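Local atomic coordinates of 43.8 kDa insecticidal crystal protein (Bacillus thuringiensis, PDB entry 4JP0), a protein that acts as one component of a binary insecticidal toxin active on western corn rootworm, probably through the larval midgut epithelium, and needs its partner protein for maximal toxicity. Residues F249-D254 and K288-Y293; Y203-Y208 and E277-E282. All blocks are in the same frame, centred on the assembly; numbering follows the deposited sequence.

Contact 1: F249-D254 and K288-Y293; sequences FQINID and KIMEKY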
loop_
_atom_site.group_PDB
_atom_site.type_symbol
_atom_site.label_atom_id
_atom_site.label_comp_id
_atom_site.label_asym_id
_atom_site.label_seq_id
_atom_site.Cartn_x
_atom_site.Cartn_y
_atom_site.Cartn_z
ATOM N N PHE A 249 1.552 7.192 -4.606
ATOM C CA PHE A 249 0.172 7.005 -5.072
ATOM C C PHE A 249 -0.769 7.952 -4.347
ATOM O O PHE A 249 -0.417 8.500 -3.299
ATOM C CB PHE A 249 -0.310 5.535 -5.102
ATOM C CG PHE A 249 -0.590 4.923 -3.766
ATOM C CD1 PHE A 249 -1.869 4.956 -3.223
ATOM C CD2 PHE A 249 0.389 4.188 -3.112
ATOM C CE1 PHE A 249 -2.140 4.352 -2.027
ATOM C CE2 PHE A 249 0.135 3.594 -1.907
ATOM C CZ PHE A 249 -1.118 3.649 -1.358
ATOM N N GLN A 250 -1.939 8.157 -4.947
ATOM C CA GLN A 250 -2.982 9.017 -4.366
ATOM C C GLN A 250 -4.312 8.293 -4.318
ATOM O O GLN A 250 -4.507 7.283 -5.010
ATOM C CB GLN A 250 -3.153 10.305 -5.183
ATOM C CG GLN A 250 -3.638 10.083 -6.611
ATOM C CD GLN A 250 -3.520 11.335 -7.481
ATOM O OE1 GLN A 250 -2.498 12.015 -7.450
ATOM N NE2 GLN A 250 -4.562 11.630 -8.262
ATOM N N ILE A 251 -5.236 8.822 -3.513
ATOM C CA ILE A 251 -6.570 8.274 -3.455
ATOM C C ILE A 251 -7.437 9.218 -4.246
ATOM O O ILE A 251 -7.439 10.419 -3.990
ATOM C CB ILE A 251 -7.098 8.169 -2.043
ATOM C CG1 ILE A 251 -6.158 7.334 -1.151
ATOM C CG2 ILE A 251 -8.435 7.493 -2.101
ATOM C CD1 ILE A 251 -5.863 5.983 -1.700
ATOM N N ASN A 252 -8.143 8.680 -5.228
ATOM C CA ASN A 252 -9.030 9.506 -6.061
ATOM C C ASN A 252 -10.447 9.582 -5.511
ATOM O O ASN A 252 -10.780 8.938 -4.507
ATOM C CB ASN A 252 -9.035 8.999 -7.496
ATOM C CG ASN A 252 -7.844 9.471 -8.264
ATOM O OD1 ASN A 252 -6.993 10.185 -7.725
ATOM N ND2 ASN A 252 -7.764 9.083 -9.540
ATOM N N ILE A 253 -11.301 10.356 -6.183
ATOM C CA ILE A 253 -12.642 10.635 -5.654
ATOM C C ILE A 253 -13.507 9.370 -5.441
ATOM O O ILE A 253 -14.484 9.337 -4.666
ATOM C CB ILE A 253 -13.312 11.703 -6.587
ATOM C CG1 ILE A 253 -14.603 12.253 -5.990
ATOM C CG2 ILE A 253 -13.544 11.136 -7.987
ATOM C CD1 ILE A 253 -15.072 13.533 -6.654
ATOM N N ASP A 254 -13.111 8.377 -6.201
ATOM C CA ASP A 254 -13.526 6.997 -6.305
ATOM C C ASP A 254 -13.153 6.209 -5.014
ATOM O O ASP A 254 -13.635 5.092 -4.754
ATOM C CB ASP A 254 -12.572 6.507 -7.461
ATOM C CG ASP A 254 -12.847 5.089 -7.945
ATOM O OD1 ASP A 254 -12.764 4.119 -7.139
ATOM O OD2 ASP A 254 -13.103 4.831 -9.132
ATOM N N LYS A 288 -10.026 12.396 -10.994
ATOM C CA LYS A 288 -9.939 13.449 -9.982
ATOM C C LYS A 288 -9.421 12.939 -8.631
ATOM O O LYS A 288 -9.957 11.991 -8.108
ATOM C CB LYS A 288 -11.304 14.116 -9.777
ATOM C CG LYS A 288 -11.266 15.326 -8.862
ATOM C CD LYS A 288 -12.626 16.019 -8.804
ATOM C CE LYS A 288 -12.547 17.411 -8.136
ATOM N NZ LYS A 288 -12.273 17.388 -6.655
ATOM N N ILE A 289 -8.389 13.588 -8.092
ATOM C CA ILE A 289 -7.845 13.279 -6.781
ATOM C C ILE A 289 -8.862 13.603 -5.709
ATOM O O ILE A 289 -9.593 14.562 -5.848
ATOM C CB ILE A 289 -6.568 14.108 -6.531
ATOM C CG1 ILE A 289 -5.852 13.634 -5.265
ATOM C CG2 ILE A 289 -6.896 15.576 -6.398
ATOM C CD1 ILE A 289 -4.398 14.099 -5.151
ATOM N N MET A 290 -8.918 12.820 -4.632
ATOM C CA MET A 290 -9.891 13.151 -3.589
ATOM C C MET A 290 -9.548 14.438 -2.856
ATOM O O MET A 290 -8.425 14.617 -2.362
ATOM C CB MET A 290 -10.021 12.052 -2.541
ATOM C CG MET A 290 -11.131 12.382 -1.539
ATOM S SD MET A 290 -11.113 11.221 -0.219
ATOM C CE MET A 290 -11.643 9.732 -1.086
ATOM N N GLU A 291 -10.507 15.341 -2.751
ATOM C CA GLU A 291 -10.322 16.505 -1.922
ATOM C C GLU A 291 -11.376 16.551 -0.818
ATOM O O GLU A 291 -11.728 15.550 -0.292
ATOM C CB GLU A 291 -10.311 17.788 -2.726
ATOM C CG GLU A 291 -9.982 17.612 -4.164
ATOM C CD GLU A 291 -9.886 18.903 -4.922
ATOM O OE1 GLU A 291 -10.286 19.976 -4.410
ATOM O OE2 GLU A 291 -9.379 18.823 -6.039
ATOM N N LYS A 292 -11.844 17.735 -0.491
ATOM C CA LYS A 292 -12.891 17.936 0.501
ATOM C C LYS A 292 -14.194 18.307 -0.240
ATOM O O LYS A 292 -14.205 19.253 -1.030
ATOM C CB LYS A 292 -12.467 19.054 1.465
ATOM C CG LYS A 292 -13.461 19.401 2.550
ATOM C CD LYS A 292 -12.832 20.334 3.593
ATOM C CE LYS A 292 -13.804 20.667 4.729
ATOM N NZ LYS A 292 -13.137 20.799 6.082
ATOM N N TYR A 293 -15.280 17.572 0.014
ATOM C CA TYR A 293 -16.565 17.821 -0.667
ATOM C C TYR A 293 -17.768 18.010 0.246
ATOM O O TYR A 293 -17.691 17.769 1.447
ATOM C CB TYR A 293 -16.889 16.678 -1.630
ATOM C CG TYR A 293 -15.745 16.339 -2.533
ATOM C CD1 TYR A 293 -14.972 15.203 -2.303
ATOM C CD2 TYR A 293 -15.413 17.169 -3.610
ATOM C CE1 TYR A 293 -13.911 14.894 -3.119
ATOM C CE2 TYR A 293 -14.352 16.875 -4.423
ATOM C CZ TYR A 293 -13.604 15.731 -4.176
ATOM O OH TYR A 293 -12.551 15.419 -4.980
#

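Contact 2: Y203-Y208 and E277-E282; sequences YILKKY and EELKIE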
loop_
_atom_site.group_PDB
_atom_site.type_symbol
_atom_site.label_atom_id
_atom_site.label_comp_id
_atom_site.label_asym_id
_atom_site.label_seq_id
_atom_site.Cartn_x
_atom_site.Cartn_y
_atom_site.Cartn_z
ATOM N N TYR A 203 8.809 -1.864 5.363
ATOM C CA TYR A 203 7.878 -1.040 6.165
ATOM C C TYR A 203 6.543 -1.752 6.215
ATOM O O TYR A 203 6.224 -2.544 5.318
ATOM C CB TYR A 203 7.666 0.333 5.491
ATOM C CG TYR A 203 8.805 1.323 5.754
ATOM C CD1 TYR A 203 10.105 1.038 5.362
ATOM C CD2 TYR A 203 8.550 2.560 6.398
ATOM C CE1 TYR A 203 11.159 1.932 5.629
ATOM C CE2 TYR A 203 9.540 3.442 6.644
ATOM C CZ TYR A 203 10.860 3.137 6.252
ATOM O OH TYR A 203 11.852 4.043 6.504
ATOM N N ILE A 204 5.728 -1.444 7.226
ATOM C CA ILE A 204 4.391 -1.995 7.348
ATOM C C ILE A 204 3.366 -0.954 6.913
ATOM O O ILE A 204 3.329 0.175 7.421
ATOM C CB ILE A 204 4.117 -2.389 8.812
ATOM C CG1 ILE A 204 5.085 -3.474 9.244
ATOM C CG2 ILE A 204 2.680 -2.954 8.998
ATOM C CD1 ILE A 204 5.106 -3.676 10.796
ATOM N N LEU A 205 2.559 -1.323 5.938
ATOM C CA LEU A 205 1.475 -0.451 5.458
ATOM C C LEU A 205 0.131 -1.130 5.866
ATOM O O LEU A 205 -0.169 -2.279 5.497
ATOM C CB LEU A 205 1.611 -0.242 3.942
ATOM C CG LEU A 205 0.526 0.547 3.213
ATOM C CD1 LEU A 205 0.275 1.915 3.867
ATOM C CD2 LEU A 205 0.870 0.691 1.711
ATOM N N LYS A 206 -0.653 -0.409 6.665
ATOM C CA LYS A 206 -1.892 -0.926 7.200
ATOM C C LYS A 206 -3.034 -0.151 6.621
ATOM O O LYS A 206 -2.887 1.052 6.310
ATOM C CB LYS A 206 -1.942 -0.655 8.700
ATOM C CG LYS A 206 -0.776 -1.162 9.490
ATOM C CD LYS A 206 -1.107 -1.073 10.977
ATOM C CE LYS A 206 0.099 -1.379 11.834
ATOM N NZ LYS A 206 -0.216 -1.410 13.268
ATOM N N LYS A 207 -4.164 -0.837 6.501
ATOM C CA LYS A 207 -5.437 -0.202 6.125
ATOM C C LYS A 207 -6.501 -0.492 7.178
ATOM O O LYS A 207 -6.892 -1.653 7.359
ATOM C CB LYS A 207 -5.964 -0.665 4.761
ATOM C CG LYS A 207 -7.068 0.273 4.257
ATOM C CD LYS A 207 -7.799 -0.207 2.970
ATOM C CE LYS A 207 -8.829 -1.303 3.267
ATOM N NZ LYS A 207 -9.573 -1.734 2.033
ATOM N N TYR A 208 -6.950 0.552 7.880
ATOM C CA TYR A 208 -8.018 0.437 8.853
ATOM C C TYR A 208 -9.270 1.037 8.282
ATOM O O TYR A 208 -9.209 1.995 7.487
ATOM C CB TYR A 208 -7.699 1.240 10.105
ATOM C CG TYR A 208 -6.555 0.700 10.942
ATOM C CD1 TYR A 208 -5.269 1.249 10.863
ATOM C CD2 TYR A 208 -6.751 -0.354 11.815
ATOM C CE1 TYR A 208 -4.213 0.725 11.645
ATOM C CE2 TYR A 208 -5.702 -0.845 12.591
ATOM C CZ TYR A 208 -4.443 -0.301 12.498
ATOM O OH TYR A 208 -3.406 -0.814 13.294
ATOM N N GLU A 277 -4.431 -6.415 -3.790
ATOM C CA GLU A 277 -4.837 -7.650 -3.172
ATOM C C GLU A 277 -4.730 -7.677 -1.634
ATOM O O GLU A 277 -5.660 -8.117 -0.968
ATOM C CB GLU A 277 -4.066 -8.818 -3.815
ATOM C CG GLU A 277 -4.386 -8.979 -5.293
ATOM C CD GLU A 277 -3.882 -10.296 -5.859
ATOM O OE1 GLU A 277 -3.383 -11.146 -5.057
ATOM O OE2 GLU A 277 -4.017 -10.471 -7.095
ATOM N N GLU A 278 -3.611 -7.209 -1.085
ATOM C CA GLU A 278 -3.347 -7.310 0.346
ATOM C C GLU A 278 -3.980 -6.179 1.152
ATOM O O GLU A 278 -4.300 -6.340 2.337
ATOM C CB GLU A 278 -1.828 -7.465 0.614
ATOM C CG GLU A 278 -1.270 -8.763 0.004
ATOM C CD GLU A 278 0.231 -8.958 0.220
ATOM O OE1 GLU A 278 0.822 -8.236 1.043
ATOM O OE2 GLU A 278 0.842 -9.853 -0.445
ATOM N N LEU A 279 -4.205 -5.035 0.527
ATOM C CA LEU A 279 -4.909 -3.972 1.237
ATOM C C LEU A 279 -6.371 -3.869 0.851
ATOM O O LEU A 279 -7.132 -3.155 1.507
ATOM C CB LEU A 279 -4.211 -2.647 1.030
ATOM C CG LEU A 279 -2.774 -2.611 1.549
ATOM C CD1 LEU A 279 -2.191 -1.238 1.344
ATOM C CD2 LEU A 279 -2.738 -3.001 3.041
ATOM N N LYS A 280 -6.757 -4.609 -0.186
ATOM C CA LYS A 280 -8.137 -4.588 -0.694
ATOM C C LYS A 280 -8.581 -3.200 -1.057
ATOM O O LYS A 280 -9.660 -2.730 -0.630
ATOM C CB LYS A 280 -9.134 -5.229 0.291
ATOM C CG LYS A 280 -8.613 -6.508 0.914
ATOM C CD LYS A 280 -9.429 -6.890 2.138
ATOM C CE LYS A 280 -9.383 -8.398 2.392
ATOM N NZ LYS A 280 -10.772 -8.933 2.684
ATOM N N ILE A 281 -7.762 -2.546 -1.867
ATOM C CA ILE A 281 -8.074 -1.219 -2.358
ATOM C C ILE A 281 -8.204 -1.333 -3.868
ATOM O O ILE A 281 -7.338 -1.894 -4.524
ATOM C CB ILE A 281 -6.923 -0.280 -2.024
ATOM C CG1 ILE A 281 -6.857 -0.022 -0.517
ATOM C CG2 ILE A 281 -7.084 1.034 -2.750
ATOM C CD1 ILE A 281 -5.576 0.632 -0.124
ATOM N N GLU A 282 -9.304 -0.830 -4.406
ATOM C CA GLU A 282 -9.543 -0.895 -5.833
ATOM C C GLU A 282 -8.691 0.122 -6.581
ATOM O O GLU A 282 -8.297 1.147 -6.030
ATOM C CB GLU A 282 -11.033 -0.613 -6.101
ATOM C CG GLU A 282 -11.933 -1.755 -5.649
ATOM C CD GLU A 282 -13.405 -1.539 -5.949
ATOM O OE1 GLU A 282 -13.802 -0.406 -6.345
ATOM O OE2 GLU A 282 -14.174 -2.525 -5.783
#

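Contact 1: F249-D254 and K288-Y293
With CG1 of Ile-253 anti to the backbone N (chi1 -170°), and CG of Tyr-293 anti to its own carbonyl carbon, beside the backbone N (chi1 -50°), the isoleucine and the tyrosine meet across an isolated antiparallel beta bridge. The bridge pairs Asn-252 with Ile-289, a non-hydrogen-bonded pair whose CA atoms are 4.0 Å apart, and joins the residue just after strand 249-251 to the loop leading into strand 292-301. Two backbone bonds flank the pair. Met-290 N gives a nearly straight bond of 2.9 Å to Ile-251 O, and Ile-253 N donates to Lys-288 O, also at 2.9 Å. Beyond the second of these, Ile-253 and the Tyr-293 side chain cross at about a right angle, with Ile-253 CD1 3.6 Å from Tyr-293 CZ. Beyond the first, Met-290 runs beside Ile-251 in the same direction, and its CE lies 4.0 Å from Ile-251 CG2. Asn-252 folds its CB and CG against Lys-288 O while its ND2 turns to Glu-286 O and Ser-284 OG; the side chain thereby ties the bridge to the chain just before Lys-288. Gln-239 spans the two segments, its OE1 accepting from Ile-251 N and its NE2 donating to Met-290 O. Within 288-293, Glu-291 N donates to Tyr-293 OH at 3.0 Å. Lys-288 NZ forms a salt bridge with Glu-291 OE2 (3.3 Å) and, in the ring plane at its edge, donates to Tyr-293 OH at 2.6 Å.

Contact 2: Y203-Y208 and E277-E282
Leu-205 and Leu-279 cross at about a right angle, strand 202-221 supplying the first leucine and the C-terminal end of helix 272-279 the second. CD1 of Leu-279 does most of the touching, 3.6 Å from Leu-205 CD2 and 3.7 Å from Leu-205 CG, while its other branch, CD2, rests 3.6 Å from Leu-205 O. Leu-279 also touches Thr-179 on the neighbouring strand 174-182, and the helix end is thus packed against two strands of a four-stranded antiparallel sheet.

Two residues along the strand, Lys-207 points the same way. Its side chain and that of Ile-281 slide past each other in opposite directions, Lys-207 CD being 3.6 Å from Ile-281 CG1. The lysine is extended as far as CD and then bends, chi3 of 78° placing CE 3.1 Å from Leu-279 O. From there NZ donates a hydrogen bond of 2.9 Å to Leu-279 O, in the plane of that carbonyl. Lys-280 departs from helical geometry with a positive phi, and its O also lies near the amine, 2.8 Å from Lys-207 NZ.

The amine of the buried Lys-207 therefore meets main-chain oxygen at the helix terminus, with its CD lying against Ile-281. Because the C-terminal end of a helix carries partial negative charge, this position probably favours the protonated amine.

In the fold
Both contacts lie within the insecticidal crystal toxin (P42) region of this toxin_10 protein, and their segments alternate along the chain: 203-208, 249-254, 277-282, then 288-293. Their centres are about 17 Å apart and their nearest atoms about 5 Å, without touching. Contact 2, whose centre lies about 5 Å from the centre of the chain, sets the end of helix 272-279 on the sheet formed by strands 174-182, 202-221, 307-323 and 327-346. Only a few residues later the chain reaches contact 1, where it meets 249-254 before entering strand 292-301, which pairs with strand 225-234. The section from 249 to 293 is thereby fastened both to that sheet and to itself.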